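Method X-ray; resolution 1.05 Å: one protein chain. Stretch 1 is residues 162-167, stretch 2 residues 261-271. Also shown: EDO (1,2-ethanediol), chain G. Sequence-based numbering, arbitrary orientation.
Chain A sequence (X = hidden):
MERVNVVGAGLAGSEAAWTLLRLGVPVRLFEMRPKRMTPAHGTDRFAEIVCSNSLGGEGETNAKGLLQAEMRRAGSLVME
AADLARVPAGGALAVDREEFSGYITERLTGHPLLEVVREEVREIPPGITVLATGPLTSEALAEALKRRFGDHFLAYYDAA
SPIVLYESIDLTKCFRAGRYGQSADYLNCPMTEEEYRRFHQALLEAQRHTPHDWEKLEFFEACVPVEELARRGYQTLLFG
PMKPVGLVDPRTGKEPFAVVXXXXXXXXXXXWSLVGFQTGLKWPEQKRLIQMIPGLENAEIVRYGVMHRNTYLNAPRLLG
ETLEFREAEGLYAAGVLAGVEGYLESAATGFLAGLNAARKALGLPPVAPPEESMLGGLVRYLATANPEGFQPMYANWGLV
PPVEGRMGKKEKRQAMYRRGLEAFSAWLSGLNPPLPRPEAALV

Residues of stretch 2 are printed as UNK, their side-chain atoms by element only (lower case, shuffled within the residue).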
# COMPACT_ATOMS: atom_id res chain seq x y z
N PRO A 162 3.22 8.74 9.45
CA PRO A 162 2.83 9.55 8.29
C PRO A 162 4.02 9.86 7.39
O PRO A 162 5.15 10.00 7.86
CB PRO A 162 2.32 10.85 8.93
CG PRO A 162 2.06 10.51 10.36
CD PRO A 162 3.04 9.46 10.72
N ILE A 163 3.73 10.00 6.09
CA ILE A 163 4.72 10.36 5.09
C ILE A 163 4.28 11.66 4.42
O ILE A 163 3.11 11.80 4.04
CB ILE A 163 4.83 9.26 4.01
CG1 ILE A 163 5.18 7.92 4.67
CG2 ILE A 163 5.85 9.64 2.96
CD1 ILE A 163 5.32 6.78 3.69
N VAL A 164 5.21 12.59 4.29
CA VAL A 164 4.94 13.88 3.66
C VAL A 164 5.72 14.02 2.36
O VAL A 164 6.74 13.36 2.14
CB VAL A 164 5.26 15.07 4.59
CG1 VAL A 164 4.47 14.97 5.88
CG2 VAL A 164 6.75 15.14 4.88
N LEU A 165 5.21 14.89 1.50
CA LEU A 165 5.88 15.22 0.26
C LEU A 165 7.04 16.17 0.54
O LEU A 165 6.86 17.21 1.17
CB LEU A 165 4.88 15.89 -0.69
CG LEU A 165 5.28 16.04 -2.16
CD1 LEU A 165 5.30 14.68 -2.82
CD2 LEU A 165 4.31 16.97 -2.87
N TYR A 166 8.23 15.82 0.08
CA TYR A 166 9.43 16.59 0.39
C TYR A 166 9.29 18.07 0.03
O TYR A 166 9.68 18.95 0.82
CB TYR A 166 10.64 16.00 -0.33
CG TYR A 166 11.94 16.71 -0.02
CD1 TYR A 166 12.65 16.42 1.15
CD2 TYR A 166 12.45 17.67 -0.87
CE1 TYR A 166 13.83 17.07 1.44
CE2 TYR A 166 13.63 18.32 -0.59
CZ TYR A 166 14.32 18.02 0.57
OH TYR A 166 15.50 18.66 0.87
N GLU A 167 8.74 18.36 -1.14
CA GLU A 167 8.63 19.73 -1.61
C GLU A 167 7.73 20.59 -0.72
O GLU A 167 7.75 21.81 -0.80
CB GLU A 167 8.15 19.77 -3.06
CG GLU A 167 6.66 19.56 -3.23
CD GLU A 167 6.19 19.85 -4.64
OE1 GLU A 167 6.97 19.64 -5.59
OE2 GLU A 167 5.02 20.28 -4.81
N UNK A 261 12.19 13.79 13.55
CA UNK A 261 13.07 13.41 12.46
C UNK A 261 12.26 12.89 11.28
O UNK A 261 11.22 12.26 11.48
c UNK A 261 14.01 12.31 12.89
n UNK A 261 17.31 12.12 13.84
o UNK A 261 15.83 10.52 14.38
c UNK A 261 16.08 11.69 14.09
c UNK A 261 14.98 12.70 13.96
N UNK A 262 12.75 13.14 10.07
CA UNK A 262 12.16 12.58 8.87
C UNK A 262 13.20 11.80 8.11
O UNK A 262 14.38 12.19 8.08
c UNK A 262 10.71 15.54 9.37
c UNK A 262 11.55 13.66 7.98
c UNK A 262 9.35 14.73 7.46
c UNK A 262 10.31 14.34 8.57
N UNK A 263 12.78 10.71 7.49
CA UNK A 263 13.71 9.90 6.70
C UNK A 263 13.16 9.66 5.31
O UNK A 263 11.94 9.59 5.10
c UNK A 263 12.85 3.83 7.14
c UNK A 263 13.45 6.16 7.69
c UNK A 263 14.02 8.57 7.38
n UNK A 263 13.82 3.33 7.89
c UNK A 263 12.94 7.53 7.25
n UNK A 263 12.04 3.02 6.46
n UNK A 263 12.66 5.14 7.03
N UNK A 264 14.06 9.53 4.35
CA UNK A 264 13.69 9.30 2.97
C UNK A 264 13.18 7.87 2.77
O UNK A 264 13.83 6.90 3.18
c UNK A 264 14.59 9.41 0.60
c UNK A 264 15.76 9.78 -0.29
n UNK A 264 16.66 10.61 0.22
c UNK A 264 14.89 9.57 2.07
o UNK A 264 15.86 9.31 -1.42
N UNK A 265 12.01 7.72 2.13
CA UNK A 265 11.44 6.40 1.89
C UNK A 265 11.59 5.93 0.45
O UNK A 265 11.83 4.76 0.20
c UNK A 265 9.96 6.38 2.27
c UNK A 265 9.68 6.60 3.74
o UNK A 265 10.41 5.83 5.87
o UNK A 265 10.75 4.48 4.18
c UNK A 265 10.33 5.56 4.65
N UNK A 266 11.41 6.84 -0.50
CA UNK A 266 11.46 6.48 -1.91
C UNK A 266 12.83 6.77 -2.51
O UNK A 266 13.58 7.61 -2.01
c UNK A 266 10.37 7.20 -2.71
o UNK A 266 10.12 9.36 -3.68
c UNK A 266 10.52 8.71 -2.69
o UNK A 266 11.01 9.25 -1.67
N UNK A 267 13.14 6.08 -3.60
CA UNK A 267 14.39 6.30 -4.31
C UNK A 267 14.50 7.75 -4.79
O UNK A 267 15.57 8.35 -4.70
c UNK A 267 15.83 5.20 -6.12
n UNK A 267 18.05 4.83 -7.97
c UNK A 267 17.21 3.68 -7.57
c UNK A 267 15.81 4.12 -7.20
c UNK A 267 14.46 5.34 -5.50
N UNK A 268 13.39 8.30 -5.27
CA UNK A 268 13.38 9.66 -5.82
C UNK A 268 13.49 10.76 -4.76
O UNK A 268 13.80 11.90 -5.08
c UNK A 268 12.13 9.88 -6.67
N UNK A 269 13.22 10.42 -3.51
CA UNK A 269 13.30 11.39 -2.44
C UNK A 269 12.13 12.35 -2.34
O UNK A 269 12.24 13.39 -1.69
N UNK A 270 11.01 12.01 -2.97
CA UNK A 270 9.78 12.80 -2.82
C UNK A 270 9.03 12.51 -1.52
O UNK A 270 8.18 13.30 -1.12
n UNK A 270 8.11 11.46 -6.74
c UNK A 270 9.31 13.09 -5.31
n UNK A 270 9.66 11.48 -8.45
c UNK A 270 8.28 12.87 -6.40
c UNK A 270 8.76 10.83 -7.72
c UNK A 270 8.83 12.55 -3.99
n UNK A 270 8.53 9.55 -7.94
N UNK A 271 9.31 11.38 -0.89
CA UNK A 271 8.48 10.88 0.20
C UNK A 271 9.30 10.66 1.46
O UNK A 271 10.21 9.82 1.47
se UNK A 271 6.29 8.11 -2.19
c UNK A 271 7.80 9.58 -0.22
c UNK A 271 6.90 9.76 -1.42
c UNK A 271 5.20 7.57 -0.76
C1 EDO G . 15.28 4.82 -0.31
O1 EDO G . 14.56 4.04 -1.27
C2 EDO G . 16.05 3.92 0.66
O2 EDO G . 16.58 2.80 -0.05

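Position 261 carries five side-chain atoms: three carbons in a row, the third bonded to one oxygen and one nitrogen. That is a terminal amide on a two-methylene arm, and it is out of reach of stretch 1: Gln261. Position 262 has four carbons, forked at the second, with no heteroatom. Its CA-to-CB bond points toward stretch 1, and one of its terminal carbons lies 3.7 Å from Val164 CG2. The fork beyond CB makes it Leu262, and the close atom is CD2.

At position 263 three carbons lead to a nitrogen and then to a carbon bearing two more nitrogens, a guanidinium group; this is Arg263, out of reach of stretch 1. Position 264 repeats the pattern of three carbons ending in one oxygen and one nitrogen. Its CA-to-CB bond points away from stretch 1, and no contact is made: Gln264.

Position 265 has three carbons, the last carrying two oxygens, so a carboxylate: Glu265. Its CG approaches Ile163 CD1 at 4.4 Å. Arg263 NE donates to Glu265 OE2 at 2.6 Å, and Arg263 NH2 reaches Glu265 OE1 at 3.0 Å, completing a salt bridge within stretch 2.

Position 266 is one carbon shorter, with two carbons and two oxygens on the second: Asp266. Its CA-to-CB bond points toward stretch 1, yet its side chain makes no contact with it.

Four carbons in a row ending in nitrogen identify position 267 as Lys267, exposed and remote from stretch 1. A single carbon at position 268, out of reach of stretch 1, gives Ala268. Position 269 has no side-chain atom and a phi of 78°, a positive value that favours glycine: Gly269. Its contact is made by the backbone, with Gly269 O 3.3 Å from Tyr166 CB and oblique to the ring.

Position 270 again shows three carbons, a nitrogen and a carbon with two further nitrogens. Its CB lies 4.3 Å from Leu165 CD1, but the end of the chain leads away: Arg270. Its backbone N donates to Asp266 OD2 at 2.9 Å. Position 271 is unbranched, with two carbons, a selenium and a last carbon, hence selenomethionine, Met271. Its CB packs 3.7 Å from Ile163 CG2, and its N donates to Asp266 OD1 at 2.8 Å, so one carboxylate holds two successive backbone amides, those of Arg270 and Met271.

The contact combines a short antiparallel pairing with apolar packing. Leu165 and Met271 form a non-hydrogen-bonded pair, CA to CA 5.1 Å, their side chains on the same face of the sheet. The one hydrogen bond across the stretches runs from Tyr166 N to Arg270 O, at 2.8 Å with an angle of 163°, close to linear. Arg270 O also receives a CA-H...O contact from Leu165 CA at 3.3 Å, and Met271 CA makes another to Val164 O at 3.6 Å. Backbone atoms thus set the register, while Ile163 against Met271 and Val164 against Leu262 supply apolar contacts. Together the two stretches bury 351 Å².

Stretch 2, residues 261-271: QLRQEDKAGRM
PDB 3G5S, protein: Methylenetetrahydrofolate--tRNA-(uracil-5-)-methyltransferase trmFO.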